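Local coordinates for protein dihydrofolate reductase (Coxiella burnetii, PDB 3TQ9) that probably catalyses the NADPH-dependent reduction of 7,8-dihydrofolate to tetrahydrofolate, a key step in folate metabolism that supplies glycine, purine and DNA precursor synthesis, at residues A[3-8]-A[100-105]. Sequence-based numbering, arbitrary orientation.
Sequences ITLIAA and RIFKEA. With NDP (NADPH dihydro-nicotinamide-adenine-dinucleotide phosphate), chain B.
Phe102 reaches from its helix to the strand that carries Leu5 and Ala7, a worked example of how the dihydrofolate reductase fold holds its cofactor between a strand of the central sheet and the N-terminal end of the helix packed on it. Strand 2-10 neighbours strand 92-97, which leads directly into helix 99-105. The segment axes run at 145° and come within 9.9 Å, a spacing bridged largely by one aromatic ring. Its CG is anti to the carbonyl carbon (chi1 -76°), which carries the ring tip to the strand although the CB bond does not aim there. The tip meets backbone as well as side chains: Phe102 CZ lies 3.3 Å from Ile6 O, and the oxygen faces the rim of the ring, close to its plane. That carbonyl also accepts a hydrogen bond from NA4 of the bound methotrexate. Ala7 CB comes in obliquely, 3.7 Å from Phe102 CZ, while the leucine and phenylalanine side chains run past one another in opposite senses, Leu5 CG lying 4.1 Å from Phe102 CD1. Three residues further along the helix, Ala105 CB meets Leu5 CD1 (3.9 Å). No hydrogen bond joins strand to helix; NADPH links them instead. Ala8 N donates an almost straight bond (174°) to the carboxamide O7N; the return bond from N7N to Ala8 O is suspiciously short (2.5 Å), but the pair would hold the amide from turning. Arg100 N, at the helix N-terminus, bonds O1N of the diphosphate, where the helix dipole would be expected to favour negative charge. One face of the Arg100 guanidinium lies over the adenine, off centre, with C5A 3.3 Å above its plane and near the rim, and Glu104 OE1 accepts a weak bond from adenine N6A at 2.7 Å.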
ATOM      1  N   ILE A   3       4.678   9.599  -5.573  1.00 60.79           N
ATOM      2  CA  ILE A   3       4.309   8.193  -5.381  1.00 56.37           C
ATOM      3  C   ILE A   3       4.550   7.793  -3.934  1.00 56.00           C
ATOM      4  O   ILE A   3       5.683   7.827  -3.450  1.00 57.58           O
ATOM      5  CB  ILE A   3       5.109   7.259  -6.315  1.00 55.46           C
ATOM      6  CG1 ILE A   3       4.739   7.526  -7.773  1.00 55.22           C
ATOM      7  CG2 ILE A   3       4.840   5.804  -5.959  1.00 52.33           C
ATOM      8  CD1 ILE A   3       5.526   6.707  -8.755  1.00 54.93           C
ATOM      9  N   THR A   4       3.474   7.404  -3.255  1.00 54.44           N
ATOM     10  CA  THR A   4       3.512   7.129  -1.839  1.00 54.67           C
ATOM     11  C   THR A   4       3.136   5.685  -1.566  1.00 52.74           C
ATOM     12  O   THR A   4       2.118   5.209  -2.068  1.00 51.13           O
ATOM     13  CB  THR A   4       2.529   8.025  -1.109  1.00 56.07           C
ATOM     14  OG1 THR A   4       2.898   9.393  -1.317  1.00 59.09           O
ATOM     15  CG2 THR A   4       2.526   7.715   0.381  1.00 56.10           C
ATOM     16  N   LEU A   5       3.969   4.993  -0.785  1.00 53.41           N
ATOM     17  CA  LEU A   5       3.643   3.651  -0.300  1.00 51.98           C
ATOM     18  C   LEU A   5       3.096   3.794   1.109  1.00 53.33           C
ATOM     19  O   LEU A   5       3.713   4.448   1.944  1.00 55.75           O
ATOM     20  CB  LEU A   5       4.878   2.745  -0.273  1.00 52.75           C
ATOM     21  CG  LEU A   5       5.381   2.076  -1.561  1.00 51.82           C
ATOM     22  CD1 LEU A   5       5.373   3.020  -2.715  1.00 51.83           C
ATOM     23  CD2 LEU A   5       6.777   1.531  -1.349  1.00 52.94           C
ATOM     24  N   ILE A   6       1.934   3.195   1.363  1.00 52.35           N
ATOM     25  CA  ILE A   6       1.367   3.110   2.706  1.00 53.82           C
ATOM     26  C   ILE A   6       1.272   1.629   3.082  1.00 53.51           C
ATOM     27  O   ILE A   6       0.705   0.826   2.339  1.00 52.38           O
ATOM     28  CB  ILE A   6      -0.019   3.841   2.802  1.00 54.18           C
ATOM     29  CG1 ILE A   6      -0.490   3.941   4.256  1.00 55.81           C
ATOM     30  CG2 ILE A   6      -1.087   3.167   1.939  1.00 51.94           C
ATOM     31  CD1 ILE A   6      -1.665   4.872   4.437  1.00 57.08           C
ATOM     32  N   ALA A   7       1.868   1.255   4.209  1.00 55.54           N
ATOM     33  CA  ALA A   7       1.876  -0.151   4.628  1.00 55.43           C
ATOM     34  C   ALA A   7       1.806  -0.255   6.139  1.00 58.13           C
ATOM     35  O   ALA A   7       2.317   0.613   6.839  1.00 60.33           O
ATOM     36  CB  ALA A   7       3.116  -0.851   4.108  1.00 55.47           C
ATOM     37  N   ALA A   8       1.125  -1.293   6.627  1.00 58.54           N
ATOM     38  CA  ALA A   8       1.169  -1.673   8.031  1.00 61.63           C
ATOM     39  C   ALA A   8       1.976  -2.959   8.119  1.00 63.01           C
ATOM     40  O   ALA A   8       1.738  -3.902   7.358  1.00 61.55           O
ATOM     41  CB  ALA A   8      -0.224  -1.880   8.581  1.00 62.30           C
ATOM     42  N   ARG A 100       4.028  -7.974  -3.746  1.00 60.94           N
ATOM     43  CA  ARG A 100       4.571  -7.885  -5.109  1.00 61.87           C
ATOM     44  C   ARG A 100       4.500  -6.449  -5.640  1.00 58.81           C
ATOM     45  O   ARG A 100       5.420  -5.977  -6.305  1.00 59.87           O
ATOM     46  CB  ARG A 100       3.862  -8.853  -6.078  1.00 63.25           C
ATOM     47  CG  ARG A 100       4.402  -8.762  -7.523  1.00 67.24           C
ATOM     48  CD  ARG A 100       3.743  -9.737  -8.518  1.00 72.59           C
ATOM     49  NE  ARG A 100       4.143  -9.441  -9.902  1.00 76.45           N
ATOM     50  CZ  ARG A 100       3.672 -10.050 -10.998  1.00 80.76           C
ATOM     51  NH1 ARG A 100       2.752 -11.011 -10.909  1.00 82.30           N
ATOM     52  NH2 ARG A 100       4.131  -9.697 -12.203  1.00 83.05           N
ATOM     53  N   ILE A 101       3.404  -5.756  -5.363  1.00 55.79           N
ATOM     54  CA  ILE A 101       3.259  -4.385  -5.844  1.00 53.48           C
ATOM     55  C   ILE A 101       4.231  -3.464  -5.108  1.00 53.61           C
ATOM     56  O   ILE A 101       4.909  -2.665  -5.737  1.00 54.29           O
ATOM     57  CB  ILE A 101       1.804  -3.897  -5.744  1.00 51.36           C
ATOM     58  CG1 ILE A 101       0.966  -4.563  -6.837  1.00 51.42           C
ATOM     59  CG2 ILE A 101       1.708  -2.385  -5.877  1.00 49.75           C
ATOM     60  CD1 ILE A 101       1.336  -4.145  -8.218  1.00 51.57           C
ATOM     61  N   PHE A 102       4.316  -3.596  -3.790  1.00 53.57           N
ATOM     62  CA  PHE A 102       5.257  -2.809  -3.014  1.00 54.53           C
ATOM     63  C   PHE A 102       6.679  -2.918  -3.553  1.00 57.16           C
ATOM     64  O   PHE A 102       7.371  -1.912  -3.685  1.00 58.07           O
ATOM     65  CB  PHE A 102       5.250  -3.247  -1.548  1.00 55.57           C
ATOM     66  CG  PHE A 102       4.067  -2.762  -0.752  1.00 53.39           C
ATOM     67  CD1 PHE A 102       3.548  -1.483  -0.919  1.00 51.41           C
ATOM     68  CD2 PHE A 102       3.509  -3.573   0.222  1.00 53.86           C
ATOM     69  CE1 PHE A 102       2.482  -1.046  -0.154  1.00 50.88           C
ATOM     70  CE2 PHE A 102       2.441  -3.134   0.989  1.00 52.60           C
ATOM     71  CZ  PHE A 102       1.928  -1.868   0.799  1.00 51.47           C
ATOM     72  N   LYS A 103       7.115  -4.138  -3.862  1.00 59.37           N
ATOM     73  CA  LYS A 103       8.489  -4.377  -4.323  1.00 62.26           C
ATOM     74  C   LYS A 103       8.784  -3.680  -5.636  1.00 62.06           C
ATOM     75  O   LYS A 103       9.876  -3.139  -5.823  1.00 64.03           O
ATOM     76  CB  LYS A 103       8.759  -5.877  -4.483  1.00 65.19           C
ATOM     77  CG  LYS A 103      10.225  -6.211  -4.815  1.00 70.60           C
ATOM     78  CD  LYS A 103      10.452  -7.701  -5.068  1.00 75.11           C
ATOM     79  CE  LYS A 103      11.780  -7.929  -5.791  1.00 80.12           C
ATOM     80  NZ  LYS A 103      12.098  -9.376  -5.999  1.00 85.34           N
ATOM     81  N   GLU A 104       7.820  -3.719  -6.553  1.00 59.94           N
ATOM     82  CA  GLU A 104       7.974  -3.063  -7.849  1.00 60.06           C
ATOM     83  C   GLU A 104       7.865  -1.537  -7.706  1.00 57.95           C
ATOM     84  O   GLU A 104       8.601  -0.800  -8.347  1.00 59.45           O
ATOM     85  CB  GLU A 104       6.944  -3.585  -8.857  1.00 59.47           C
ATOM     86  CG  GLU A 104       7.362  -3.334 -10.324  1.00 63.60           C
ATOM     87  CD  GLU A 104       6.238  -3.548 -11.334  1.00 65.82           C
ATOM     88  OE1 GLU A 104       5.271  -4.274 -11.003  1.00 67.42           O
ATOM     89  OE2 GLU A 104       6.323  -2.984 -12.459  1.00 68.86           O
ATOM     90  N   ALA A 105       6.954  -1.076  -6.854  1.00 54.97           N
ATOM     91  CA  ALA A 105       6.786   0.358  -6.584  1.00 53.93           C
ATOM     92  C   ALA A 105       7.967   0.986  -5.835  1.00 55.93           C
ATOM     93  O   ALA A 105       8.342   2.116  -6.119  1.00 57.26           O
ATOM     94  CB  ALA A 105       5.511   0.598  -5.810  1.00 51.11           C
TER
HETATM   95  PA  NDP B1001      -0.443  -8.531  -4.266  1.00 51.95           P
HETATM   96  O1A NDP B1001       0.852  -7.848  -4.586  1.00 53.53           O
HETATM   97  O2A NDP B1001      -1.472  -7.793  -3.464  1.00 53.40           O
HETATM   98  O5B NDP B1001      -1.106  -8.930  -5.652  1.00 51.86           O
HETATM   99  C5B NDP B1001      -0.412  -9.838  -6.503  1.00 52.82           C
HETATM  100  C4B NDP B1001      -1.096  -9.872  -7.858  1.00 52.36           C
HETATM  101  O4B NDP B1001      -1.048  -8.566  -8.439  1.00 52.87           O
HETATM  102  C3B NDP B1001      -0.437 -10.771  -8.895  1.00 52.28           C
HETATM  103  O3B NDP B1001      -0.832 -12.135  -8.803  1.00 53.20           O
HETATM  104  C2B NDP B1001      -0.940 -10.159 -10.170  1.00 52.23           C
HETATM  105  O2B NDP B1001      -2.317 -10.482 -10.340  1.00 52.73           O
HETATM  106  C1B NDP B1001      -0.874  -8.674  -9.854  1.00 51.93           C
HETATM  107  N9A NDP B1001       0.397  -8.022 -10.207  1.00 51.06           N
HETATM  108  C8A NDP B1001       1.399  -7.724  -9.367  1.00 51.96           C
HETATM  109  N7A NDP B1001       2.410  -7.111 -10.035  1.00 53.30           N
HETATM  110  C5A NDP B1001       2.034  -7.010 -11.322  1.00 52.14           C
HETATM  111  C6A NDP B1001       2.611  -6.476 -12.562  1.00 54.41           C
HETATM  112  N6A NDP B1001       3.836  -5.900 -12.564  1.00 56.56           N
HETATM  113  N1A NDP B1001       1.881  -6.572 -13.693  1.00 54.42           N
HETATM  114  C2A NDP B1001       0.666  -7.140 -13.705  1.00 52.04           C
HETATM  115  N3A NDP B1001       0.097  -7.638 -12.611  1.00 50.33           N
HETATM  116  C4A NDP B1001       0.715  -7.608 -11.423  1.00 50.96           C
HETATM  117  O3  NDP B1001      -0.223  -9.987  -3.612  1.00 53.43           O
HETATM  118  PN  NDP B1001       0.542 -10.363  -2.235  1.00 53.23           P
HETATM  119  O1N NDP B1001       2.023 -10.092  -2.326  1.00 54.33           O
HETATM  120  O2N NDP B1001       0.091 -11.759  -1.920  1.00 55.50           O
HETATM  121  O5D NDP B1001      -0.077  -9.391  -1.138  1.00 54.81           O
HETATM  122  C5D NDP B1001      -1.313  -9.719  -0.517  1.00 54.75           C
HETATM  123  C4D NDP B1001      -1.018  -9.967   0.944  1.00 55.07           C
HETATM  124  O4D NDP B1001      -0.505  -8.767   1.525  1.00 54.12           O
HETATM  125  C3D NDP B1001      -2.292 -10.304   1.688  1.00 55.93           C
HETATM  126  O3D NDP B1001      -1.982 -11.103   2.834  1.00 57.10           O
HETATM  127  C2D NDP B1001      -2.788  -8.946   2.116  1.00 55.62           C
HETATM  128  O2D NDP B1001      -3.737  -9.068   3.184  1.00 57.57           O
HETATM  129  C1D NDP B1001      -1.458  -8.284   2.485  1.00 54.30           C
HETATM  130  N1N NDP B1001      -1.432  -6.823   2.444  1.00 52.93           N
HETATM  131  C2N NDP B1001      -0.994  -6.197   3.538  1.00 52.43           C
HETATM  132  C3N NDP B1001      -0.915  -4.828   3.602  1.00 51.73           C
HETATM  133  C7N NDP B1001      -0.419  -4.161   4.838  1.00 51.35           C
HETATM  134  O7N NDP B1001      -0.352  -2.953   4.870  1.00 51.23           O
HETATM  135  N7N NDP B1001      -0.077  -4.899   5.887  1.00 52.08           N
HETATM  136  C4N NDP B1001      -1.327  -4.039   2.396  1.00 52.61           C
HETATM  137  C5N NDP B1001      -1.798  -4.790   1.245  1.00 52.60           C
HETATM  138  C6N NDP B1001      -1.816  -6.176   1.329  1.00 53.14           C
HETATM  139  P2B NDP B1001      -2.920 -11.669 -11.228  1.00 52.02           P
HETATM  140  O1X NDP B1001      -2.557 -12.837 -10.360  1.00 54.28           O
HETATM  141  O2X NDP B1001      -4.409 -11.425 -11.279  1.00 53.89           O
HETATM  142  O3X NDP B1001      -2.270 -11.558 -12.578  1.00 53.25           O